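Local structure of pectate lyase/Amb allergen (Acidovorax citrulli, 4HWV) at residues A[49-54]-A[93-98]; A[55-60]-A[79-84]; A[175-180]-A[201-206]. The protein probably cleaves pectate, a plant cell-wall polysaccharide, as a secreted, calcium-binding polysaccharide lyase of family 1. One frame throughout, in Å; residues are numbered along the deposited sequence.

Contact 1: residues A[49-54]-A[93-98]; sequences NRNELI and GQLRPY
The side-chain amide of Asn51 donates to the carbonyl oxygen of Gly93, with ND2 to O at 3.1 Å. The N-H points almost straight at the acceptor (171°). The oxygen lies close to the plane of the Asn51 amide, yet the donor sits well above the carbonyl plane of Gly93. The two methyls of Leu95 share the remaining packing. CD1 lies against the amide of Asn49, 3.6 Å from CG, and the two side chains cross at about a right angle. CD2 rests 3.7 Å from ND2 of Asn51 and 4.2 Å from the backbone N of Arg50. Leu95 thus covers the first turn of helix 50-57, a short helix packed against the first strands of the parallel beta-helix, the fold of the pectate lyase family. Asn49 is the N-cap of that helix. Its CG lies between the backbone N and the carbonyl carbon (chi1 66°), and OD1 accepts from Glu52 N at 2.9 Å. Further out, Asp92 OD1 takes bonds from the backbone N of Gln94 and Arg96 and ties the loop together. NH2 of Arg50 bonds to the carbonyl oxygens of both Val158 and Gly68, and Ile54 CD1 lies over one face of the guanidinium, toward the rim.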
loop_
_atom_site.group_PDB
_atom_site.type_symbol
_atom_site.label_atom_id
_atom_site.label_comp_id
_atom_site.label_asym_id
_atom_site.label_seq_id
_atom_site.Cartn_x
_atom_site.Cartn_y
_atom_site.Cartn_z
ATOM N N ASN A 49 12.604 16.431 -7.452
ATOM C CA ASN A 49 11.362 16.911 -6.847
ATOM C C ASN A 49 10.503 17.575 -7.904
ATOM O O ASN A 49 10.938 17.764 -9.064
ATOM C CB ASN A 49 11.649 17.853 -5.653
ATOM C CG ASN A 49 12.329 19.148 -6.077
ATOM O OD1 ASN A 49 11.795 19.887 -6.894
ATOM N ND2 ASN A 49 13.497 19.443 -5.487
ATOM N N ARG A 50 9.277 17.922 -7.524
ATOM C CA ARG A 50 8.300 18.432 -8.465
ATOM C C ARG A 50 8.739 19.748 -9.114
ATOM O O ARG A 50 8.527 19.965 -10.315
ATOM C CB ARG A 50 6.965 18.609 -7.749
ATOM C CG ARG A 50 5.823 19.146 -8.638
ATOM C CD ARG A 50 4.487 19.247 -7.869
ATOM N NE ARG A 50 3.422 19.755 -8.726
ATOM C CZ ARG A 50 3.254 21.049 -9.010
ATOM N NH1 ARG A 50 4.079 21.966 -8.486
ATOM N NH2 ARG A 50 2.272 21.425 -9.835
ATOM N N ASN A 51 9.340 20.638 -8.321
ATOM C CA ASN A 51 9.799 21.913 -8.867
ATOM C C ASN A 51 10.880 21.720 -9.930
ATOM O O ASN A 51 10.821 22.322 -11.011
ATOM C CB ASN A 51 10.326 22.847 -7.770
ATOM C CG ASN A 51 9.220 23.418 -6.889
ATOM O OD1 ASN A 51 8.059 23.433 -7.260
ATOM N ND2 ASN A 51 9.599 23.950 -5.738
ATOM N N GLU A 52 11.864 20.873 -9.633
ATOM C CA GLU A 52 12.942 20.611 -10.591
ATOM C C GLU A 52 12.432 19.953 -11.858
ATOM O O GLU A 52 12.855 20.290 -12.964
ATOM C CB GLU A 52 14.016 19.742 -9.959
ATOM C CG GLU A 52 14.775 20.445 -8.811
ATOM C CD GLU A 52 15.806 19.553 -8.150
ATOM O OE1 GLU A 52 15.907 18.370 -8.511
ATOM O OE2 GLU A 52 16.543 20.041 -7.267
ATOM N N LEU A 53 11.502 19.012 -11.700
ATOM C CA LEU A 53 10.907 18.350 -12.862
ATOM C C LEU A 53 10.205 19.381 -13.766
ATOM O O LEU A 53 10.403 19.398 -14.987
ATOM C CB LEU A 53 9.911 17.286 -12.391
ATOM C CG LEU A 53 9.088 16.651 -13.511
ATOM C CD1 LEU A 53 9.932 15.902 -14.537
ATOM C CD2 LEU A 53 8.081 15.691 -12.888
ATOM N N ILE A 54 9.383 20.238 -13.165
ATOM C CA ILE A 54 8.696 21.277 -13.933
ATOM C C ILE A 54 9.687 22.227 -14.618
ATOM O O ILE A 54 9.530 22.540 -15.795
ATOM C CB ILE A 54 7.689 22.038 -13.051
ATOM C CG1 ILE A 54 6.528 21.113 -12.695
ATOM C CG2 ILE A 54 7.190 23.319 -13.751
ATOM C CD1 ILE A 54 5.695 21.606 -11.515
ATOM N N GLY A 93 4.251 24.523 -3.888
ATOM C CA GLY A 93 5.441 25.174 -4.405
ATOM C C GLY A 93 6.633 25.145 -3.465
ATOM O O GLY A 93 7.745 25.495 -3.871
ATOM N N GLN A 94 6.397 24.759 -2.208
ATOM C CA GLN A 94 7.444 24.619 -1.195
ATOM C C GLN A 94 7.750 23.136 -0.963
ATOM O O GLN A 94 8.488 22.795 -0.049
ATOM C CB GLN A 94 7.019 25.270 0.127
ATOM C CG GLN A 94 6.798 26.785 0.038
ATOM C CD GLN A 94 5.633 27.202 -0.877
ATOM O OE1 GLN A 94 5.842 27.852 -1.910
ATOM N NE2 GLN A 94 4.406 26.811 -0.516
ATOM N N LEU A 95 7.170 22.262 -1.794
ATOM C CA LEU A 95 7.327 20.805 -1.684
ATOM C C LEU A 95 6.648 20.245 -0.439
ATOM O O LEU A 95 6.935 19.130 -0.032
ATOM C CB LEU A 95 8.803 20.365 -1.772
ATOM C CG LEU A 95 9.564 20.914 -2.982
ATOM C CD1 LEU A 95 11.018 20.405 -2.953
ATOM C CD2 LEU A 95 8.851 20.574 -4.290
ATOM N N ARG A 96 5.720 20.998 0.149
ATOM C CA ARG A 96 4.956 20.461 1.271
ATOM C C ARG A 96 3.843 19.559 0.752
ATOM O O ARG A 96 3.046 19.988 -0.089
ATOM C CB ARG A 96 4.330 21.585 2.091
ATOM C CG ARG A 96 3.494 21.025 3.241
ATOM C CD ARG A 96 2.915 22.119 4.114
ATOM N NE ARG A 96 1.984 22.969 3.381
ATOM C CZ ARG A 96 1.455 24.086 3.872
ATOM N NH1 ARG A 96 1.760 24.470 5.098
ATOM N NH2 ARG A 96 0.640 24.824 3.131
ATOM N N PRO A 97 3.785 18.305 1.235
ATOM C CA PRO A 97 2.691 17.404 0.822
ATOM C C PRO A 97 1.318 18.010 1.078
ATOM O O PRO A 97 1.016 18.516 2.169
ATOM C CB PRO A 97 2.913 16.158 1.696
ATOM C CG PRO A 97 4.403 16.177 1.953
ATOM C CD PRO A 97 4.737 17.647 2.153
ATOM N N TYR A 98 0.471 17.958 0.055
ATOM C CA TYR A 98 -0.911 18.401 0.202
ATOM C C TYR A 98 -1.710 17.439 1.071
ATOM O O TYR A 98 -1.332 16.272 1.250
ATOM C CB TYR A 98 -1.566 18.512 -1.171
ATOM C CG TYR A 98 -1.598 19.920 -1.698
ATOM C CD1 TYR A 98 -2.559 20.825 -1.243
ATOM C CD2 TYR A 98 -0.685 20.357 -2.649
ATOM C CE1 TYR A 98 -2.614 22.119 -1.724
ATOM C CE2 TYR A 98 -0.731 21.670 -3.138
ATOM C CZ TYR A 98 -1.698 22.539 -2.669
ATOM O OH TYR A 98 -1.779 23.823 -3.170
#

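Contact 2: residues A[55-60]-A[79-84]; sequences QALYGN and KVIRIR
Ala56 and Leu57 pack on Ile81, and this joins the end of helix 50-57 to strand 79-83 of the parallel beta-helix. Strand 79-83 pairs with strands 44-47 and 167-171, and the helix packs on its side chains. The apolar part of the contact converges on one methyl. Ile81 CD1 is 3.7 Å from Ala56 CB and 3.6 Å from Leu57 CD2. CG1 of Ile81 is anti to the carbonyl carbon (chi1 -60°), and it also touches Ala56 CB at 3.8 Å. The Leu57 and Ile81 side chains cross at about a right angle. No hydrogen bond spans the two segments. The helix ends in a Schellman motif with Gly59, at positive phi, as the C-prime residue. Its Asn60 N to Gln55 O bond is 2.8 Å, while Gly59 N to Ala56 O is weak at 3.3 Å. The aliphatic part of Lys79 runs past the carbonyl oxygens at this end of the helix. Its CD lies 3.8 Å from Ala56 O. A turn at chi3 (70°) puts Lys79 CE 4.1 Å from Leu57 O, and chi4 (56°) carries NZ on to the carbonyl oxygens of Ala77 and Asp75 and to Thr167 OG1.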
loop_
_atom_site.group_PDB
_atom_site.type_symbol
_atom_site.label_atom_id
_atom_site.label_comp_id
_atom_site.label_asym_id
_atom_site.label_seq_id
_atom_site.Cartn_x
_atom_site.Cartn_y
_atom_site.Cartn_z
ATOM N N GLN A 55 10.724 22.684 -13.908
ATOM C CA GLN A 55 11.671 23.580 -14.561
ATOM C C GLN A 55 12.360 22.900 -15.751
ATOM O O GLN A 55 12.618 23.531 -16.778
ATOM C CB GLN A 55 12.722 24.127 -13.589
ATOM C CG GLN A 55 12.176 25.081 -12.527
ATOM C CD GLN A 55 11.468 26.318 -13.075
ATOM O OE1 GLN A 55 11.495 26.616 -14.277
ATOM N NE2 GLN A 55 10.808 27.041 -12.177
ATOM N N ALA A 56 12.664 21.614 -15.634
ATOM C CA ALA A 56 13.279 20.904 -16.754
ATOM C C ALA A 56 12.322 20.858 -17.949
ATOM O O ALA A 56 12.700 21.126 -19.100
ATOM C CB ALA A 56 13.710 19.509 -16.328
ATOM N N LEU A 57 11.061 20.548 -17.676
ATOM C CA LEU A 57 10.063 20.478 -18.746
ATOM C C LEU A 57 9.812 21.837 -19.394
ATOM O O LEU A 57 9.446 21.913 -20.574
ATOM C CB LEU A 57 8.748 19.913 -18.193
ATOM C CG LEU A 57 8.795 18.447 -17.750
ATOM C CD1 LEU A 57 7.575 18.106 -16.928
ATOM C CD2 LEU A 57 8.906 17.489 -18.931
ATOM N N TYR A 58 10.003 22.900 -18.612
ATOM C CA TYR A 58 9.707 24.261 -19.054
ATOM C C TYR A 58 10.977 25.045 -19.415
ATOM O O TYR A 58 10.927 26.251 -19.646
ATOM C CB TYR A 58 8.913 25.011 -17.968
ATOM C CG TYR A 58 7.435 24.653 -17.911
ATOM C CD1 TYR A 58 7.015 23.370 -17.559
ATOM C CD2 TYR A 58 6.461 25.604 -18.204
ATOM C CE1 TYR A 58 5.671 23.040 -17.515
ATOM C CE2 TYR A 58 5.105 25.286 -18.143
ATOM C CZ TYR A 58 4.721 23.995 -17.803
ATOM O OH TYR A 58 3.396 23.636 -17.739
ATOM N N GLY A 59 12.123 24.371 -19.480
ATOM C CA GLY A 59 13.363 25.052 -19.825
ATOM C C GLY A 59 13.639 26.249 -18.938
ATOM O O GLY A 59 14.080 27.308 -19.402
ATOM N N ASN A 60 13.347 26.080 -17.653
ATOM C CA ASN A 60 13.602 27.095 -16.639
ATOM C C ASN A 60 12.780 28.369 -16.822
ATOM O O ASN A 60 13.141 29.422 -16.303
ATOM C CB ASN A 60 15.111 27.388 -16.527
ATOM C CG ASN A 60 15.825 26.279 -15.836
ATOM O OD1 ASN A 60 15.582 26.039 -14.662
ATOM N ND2 ASN A 60 16.696 25.572 -16.554
ATOM N N LYS A 79 15.115 17.334 -24.954
ATOM C CA LYS A 79 15.585 17.358 -23.575
ATOM C C LYS A 79 15.607 15.951 -23.007
ATOM O O LYS A 79 14.775 15.096 -23.339
ATOM C CB LYS A 79 14.703 18.264 -22.701
ATOM C CG LYS A 79 13.296 17.693 -22.462
ATOM C CD LYS A 79 12.289 18.713 -21.953
ATOM C CE LYS A 79 11.901 19.733 -23.013
ATOM N NZ LYS A 79 11.357 19.081 -24.265
ATOM N N VAL A 80 16.560 15.727 -22.110
ATOM C CA VAL A 80 16.688 14.475 -21.392
ATOM C C VAL A 80 16.618 14.791 -19.918
ATOM O O VAL A 80 17.419 15.569 -19.393
ATOM C CB VAL A 80 18.011 13.765 -21.742
ATOM C CG1 VAL A 80 18.234 12.564 -20.832
ATOM C CG2 VAL A 80 17.992 13.357 -23.215
ATOM N N ILE A 81 15.625 14.195 -19.253
ATOM C CA ILE A 81 15.350 14.478 -17.852
ATOM C C ILE A 81 15.462 13.154 -17.097
ATOM O O ILE A 81 14.653 12.236 -17.296
ATOM C CB ILE A 81 13.940 15.093 -17.671
ATOM C CG1 ILE A 81 13.821 16.403 -18.461
ATOM C CG2 ILE A 81 13.649 15.307 -16.195
ATOM C CD1 ILE A 81 12.398 16.905 -18.605
ATOM N N ARG A 82 16.476 13.059 -16.238
ATOM C CA ARG A 82 16.710 11.847 -15.467
ATOM C C ARG A 82 16.112 12.008 -14.080
ATOM O O ARG A 82 16.266 13.054 -13.452
ATOM C CB ARG A 82 18.202 11.518 -15.401
ATOM C CG ARG A 82 18.779 11.275 -16.785
ATOM C CD ARG A 82 20.154 10.628 -16.775
ATOM N NE ARG A 82 20.660 10.540 -18.142
ATOM C CZ ARG A 82 20.470 9.506 -18.960
ATOM N NH1 ARG A 82 19.784 8.429 -18.577
ATOM N NH2 ARG A 82 20.967 9.568 -20.186
ATOM N N ILE A 83 15.397 10.977 -13.626
ATOM C CA ILE A 83 14.710 11.035 -12.340
ATOM C C ILE A 83 15.581 10.384 -11.265
ATOM O O ILE A 83 15.869 9.185 -11.330
ATOM C CB ILE A 83 13.357 10.285 -12.386
ATOM C CG1 ILE A 83 12.528 10.727 -13.606
ATOM C CG2 ILE A 83 12.625 10.412 -11.029
ATOM C CD1 ILE A 83 12.210 12.201 -13.649
ATOM N N ARG A 84 16.015 11.187 -10.297
ATOM C CA ARG A 84 16.800 10.700 -9.170
ATOM C C ARG A 84 15.907 10.502 -7.964
ATOM O O ARG A 84 15.428 11.468 -7.373
ATOM C CB ARG A 84 17.950 11.654 -8.810
ATOM C CG ARG A 84 18.885 11.058 -7.760
ATOM C CD ARG A 84 19.993 11.984 -7.255
ATOM N NE ARG A 84 20.926 12.449 -8.274
ATOM C CZ ARG A 84 21.877 11.699 -8.818
ATOM N NH1 ARG A 84 21.992 10.416 -8.488
ATOM N NH2 ARG A 84 22.703 12.225 -9.711
#

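Contact 3: residues A[175-180]-A[201-206]; sequences DAKILH and TFEDAF
The His180 ring has Asp204 O in plane at its edge, 3.4 Å from CD2. CB of Leu179 lies over the centre of one face. Water 3 is also in the ring plane, hydrogen-bonded to NE2 and to Asp204 OD2. The imidazole and the Asp204 carboxylate stand 81° apart. ND1 of His180 bonds to Asp88, and Asp204 bonds to His277 and forms a salt bridge with Arg249. The Phe202 ring meets Ile178 obliquely, CE1 to CD1 at 3.9 Å, and stacks with Phe244. The Ile178 and Phe202 side chains run alongside each other from neighbouring strands. Strands 177-179 and 201-203 run parallel, 14° apart, in successive coils of the parallel beta-helix, the fold of this lyase family. Backbone bonds alternate along the pair: Thr201 N to Ala176 O, Ile178 N to Thr201 O, Glu203 N to Ile178 O and His180 N to Glu203 O. Lys177, Leu179, Thr201 and Glu203 share the other sheet face. There Lys177 NZ forms a salt bridge with Glu203 OE2 at 2.9 Å, on its syn side, 29° out of the carboxylate plane. Lys177 stretches out straight past CG and reaches obliquely across to the acid. Water 2 is hydrogen-bonded to Glu203 OE1 at 2.9 Å and has a weak bond from NZ. Leu179 CD2 packs 3.8 Å from Glu203 CB. Ala205, just past the strand, lies near Asp227 and Asp278, which bind calcium. Water 4 donates to the carbonyl oxygens of both His180 and Phe206.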
loop_
_atom_site.group_PDB
_atom_site.type_symbol
_atom_site.label_atom_id
_atom_site.label_comp_id
_atom_site.label_asym_id
_atom_site.label_seq_id
_atom_site.Cartn_x
_atom_site.Cartn_y
_atom_site.Cartn_z
ATOM N N ASP A 175 15.398 2.690 -8.361
ATOM C CA ASP A 175 14.447 3.282 -7.424
ATOM C C ASP A 175 13.907 4.641 -7.856
ATOM O O ASP A 175 13.478 5.437 -7.018
ATOM C CB ASP A 175 15.058 3.347 -6.023
ATOM C CG ASP A 175 16.263 4.254 -5.951
ATOM O OD1 ASP A 175 16.782 4.687 -6.996
ATOM O OD2 ASP A 175 16.704 4.519 -4.819
ATOM N N ALA A 176 13.902 4.914 -9.156
ATOM C CA ALA A 176 13.303 6.159 -9.632
ATOM C C ALA A 176 11.786 6.039 -9.551
ATOM O O ALA A 176 11.215 5.062 -10.054
ATOM C CB ALA A 176 13.723 6.428 -11.056
ATOM N N LYS A 177 11.134 7.016 -8.926
ATOM C CA LYS A 177 9.681 6.961 -8.770
ATOM C C LYS A 177 9.031 8.306 -9.030
ATOM O O LYS A 177 9.598 9.361 -8.702
ATOM C CB LYS A 177 9.286 6.534 -7.356
ATOM C CG LYS A 177 9.805 5.178 -6.907
ATOM C CD LYS A 177 9.087 4.718 -5.628
ATOM C CE LYS A 177 9.343 3.267 -5.314
ATOM N NZ LYS A 177 8.373 2.833 -4.258
ATOM N N ILE A 178 7.823 8.272 -9.596
ATOM C CA ILE A 178 6.977 9.467 -9.671
ATOM C C ILE A 178 5.634 9.075 -9.066
ATOM O O ILE A 178 5.000 8.103 -9.513
ATOM C CB ILE A 178 6.820 9.940 -11.127
ATOM C CG1 ILE A 178 8.188 10.372 -11.678
ATOM C CG2 ILE A 178 5.807 11.087 -11.198
ATOM C CD1 ILE A 178 8.154 10.830 -13.131
ATOM N N LEU A 179 5.240 9.786 -8.013
ATOM C CA LEU A 179 4.037 9.437 -7.246
ATOM C C LEU A 179 2.953 10.486 -7.332
ATOM O O LEU A 179 3.228 11.673 -7.382
ATOM C CB LEU A 179 4.357 9.319 -5.756
ATOM C CG LEU A 179 5.614 8.579 -5.315
ATOM C CD1 LEU A 179 5.751 8.697 -3.801
ATOM C CD2 LEU A 179 5.582 7.119 -5.739
ATOM N N HIS A 180 1.708 10.027 -7.291
ATOM C CA HIS A 180 0.581 10.873 -6.913
ATOM C C HIS A 180 0.179 11.920 -7.943
ATOM O O HIS A 180 -0.472 12.915 -7.596
ATOM C CB HIS A 180 0.851 11.550 -5.559
ATOM C CG HIS A 180 1.203 10.587 -4.471
ATOM N ND1 HIS A 180 2.113 10.883 -3.480
ATOM C CD2 HIS A 180 0.795 9.314 -4.246
ATOM C CE1 HIS A 180 2.242 9.839 -2.677
ATOM N NE2 HIS A 180 1.450 8.871 -3.119
ATOM N N THR A 201 9.208 3.967 -11.787
ATOM C CA THR A 201 8.066 3.360 -11.099
ATOM C C THR A 201 7.046 4.452 -10.780
ATOM O O THR A 201 7.339 5.370 -10.013
ATOM C CB THR A 201 8.529 2.635 -9.830
ATOM O OG1 THR A 201 9.327 1.527 -10.231
ATOM C CG2 THR A 201 7.352 2.098 -9.019
ATOM N N PHE A 202 5.863 4.345 -11.394
ATOM C CA PHE A 202 4.778 5.297 -11.237
ATOM C C PHE A 202 3.782 4.699 -10.247
ATOM O O PHE A 202 3.377 3.547 -10.417
ATOM C CB PHE A 202 4.068 5.493 -12.578
ATOM C CG PHE A 202 4.848 6.263 -13.600
ATOM C CD1 PHE A 202 4.723 7.650 -13.652
ATOM C CD2 PHE A 202 5.685 5.623 -14.513
ATOM C CE1 PHE A 202 5.415 8.386 -14.587
ATOM C CE2 PHE A 202 6.383 6.371 -15.470
ATOM C CZ PHE A 202 6.246 7.739 -15.510
ATOM N N GLU A 203 3.371 5.460 -9.234
ATOM C CA GLU A 203 2.391 4.940 -8.267
ATOM C C GLU A 203 1.288 5.922 -7.952
ATOM O O GLU A 203 1.553 7.094 -7.667
ATOM C CB GLU A 203 3.039 4.619 -6.911
ATOM C CG GLU A 203 4.119 3.533 -6.974
ATOM C CD GLU A 203 4.802 3.269 -5.653
ATOM O OE1 GLU A 203 4.288 3.684 -4.598
ATOM O OE2 GLU A 203 5.866 2.613 -5.683
ATOM N N ASP A 204 0.053 5.418 -7.978
ATOM C CA ASP A 204 -1.044 5.953 -7.169
ATOM C C ASP A 204 -1.423 7.384 -7.538
ATOM O O ASP A 204 -1.222 8.323 -6.754
ATOM C CB ASP A 204 -0.687 5.829 -5.679
ATOM C CG ASP A 204 -1.856 6.129 -4.759
ATOM O OD1 ASP A 204 -3.019 6.107 -5.205
ATOM O OD2 ASP A 204 -1.596 6.395 -3.578
ATOM N N ALA A 205 -1.972 7.545 -8.744
ATOM C CA ALA A 205 -2.536 8.828 -9.157
ATOM C C ALA A 205 -3.895 8.954 -8.481
ATOM O O ALA A 205 -4.906 8.480 -8.996
ATOM C CB ALA A 205 -2.659 8.891 -10.676
ATOM N N PHE A 206 -3.888 9.561 -7.302
ATOM C CA PHE A 206 -5.014 9.508 -6.364
ATOM C C PHE A 206 -5.773 10.827 -6.382
ATOM O O PHE A 206 -5.194 11.913 -6.245
ATOM C CB PHE A 206 -4.441 9.265 -4.965
ATOM C CG PHE A 206 -5.464 8.906 -3.915
ATOM C CD1 PHE A 206 -5.715 7.572 -3.598
ATOM C CD2 PHE A 206 -6.152 9.911 -3.222
ATOM C CE1 PHE A 206 -6.632 7.230 -2.606
ATOM C CE2 PHE A 206 -7.075 9.584 -2.220
ATOM C CZ PHE A 206 -7.319 8.237 -1.913
HETATM O O HOH W 1 11.894 2.428 -9.963
HETATM O O HOH W 2 6.096 4.928 -2.653
HETATM O O HOH W 3 0.801 6.356 -2.384
HETATM O O HOH W 4 -2.482 12.200 -5.906
#

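How the contacts relate
Contacts 1 and 2 use the two ends of helix 50-57, and their centres are about 13 Å apart. They touch where Leu53 CD1 meets Ile81 CG2 at 4.1 Å. Contact 2 also meets contact 3: Ile83 O is 3.5 Å from Ala176 CB, although the centres are about 17 Å apart. Contacts 1 and 3 do not touch; their nearest atoms are about 5 Å apart. Contact 3 is the one near the calcium site formed by Asp227, Asp278 and Asp282. The side chain of Ala205 is about 6 Å from that of Asp227 and about 9 Å from the calcium ion. Contacts 1 and 2 lie away from this site.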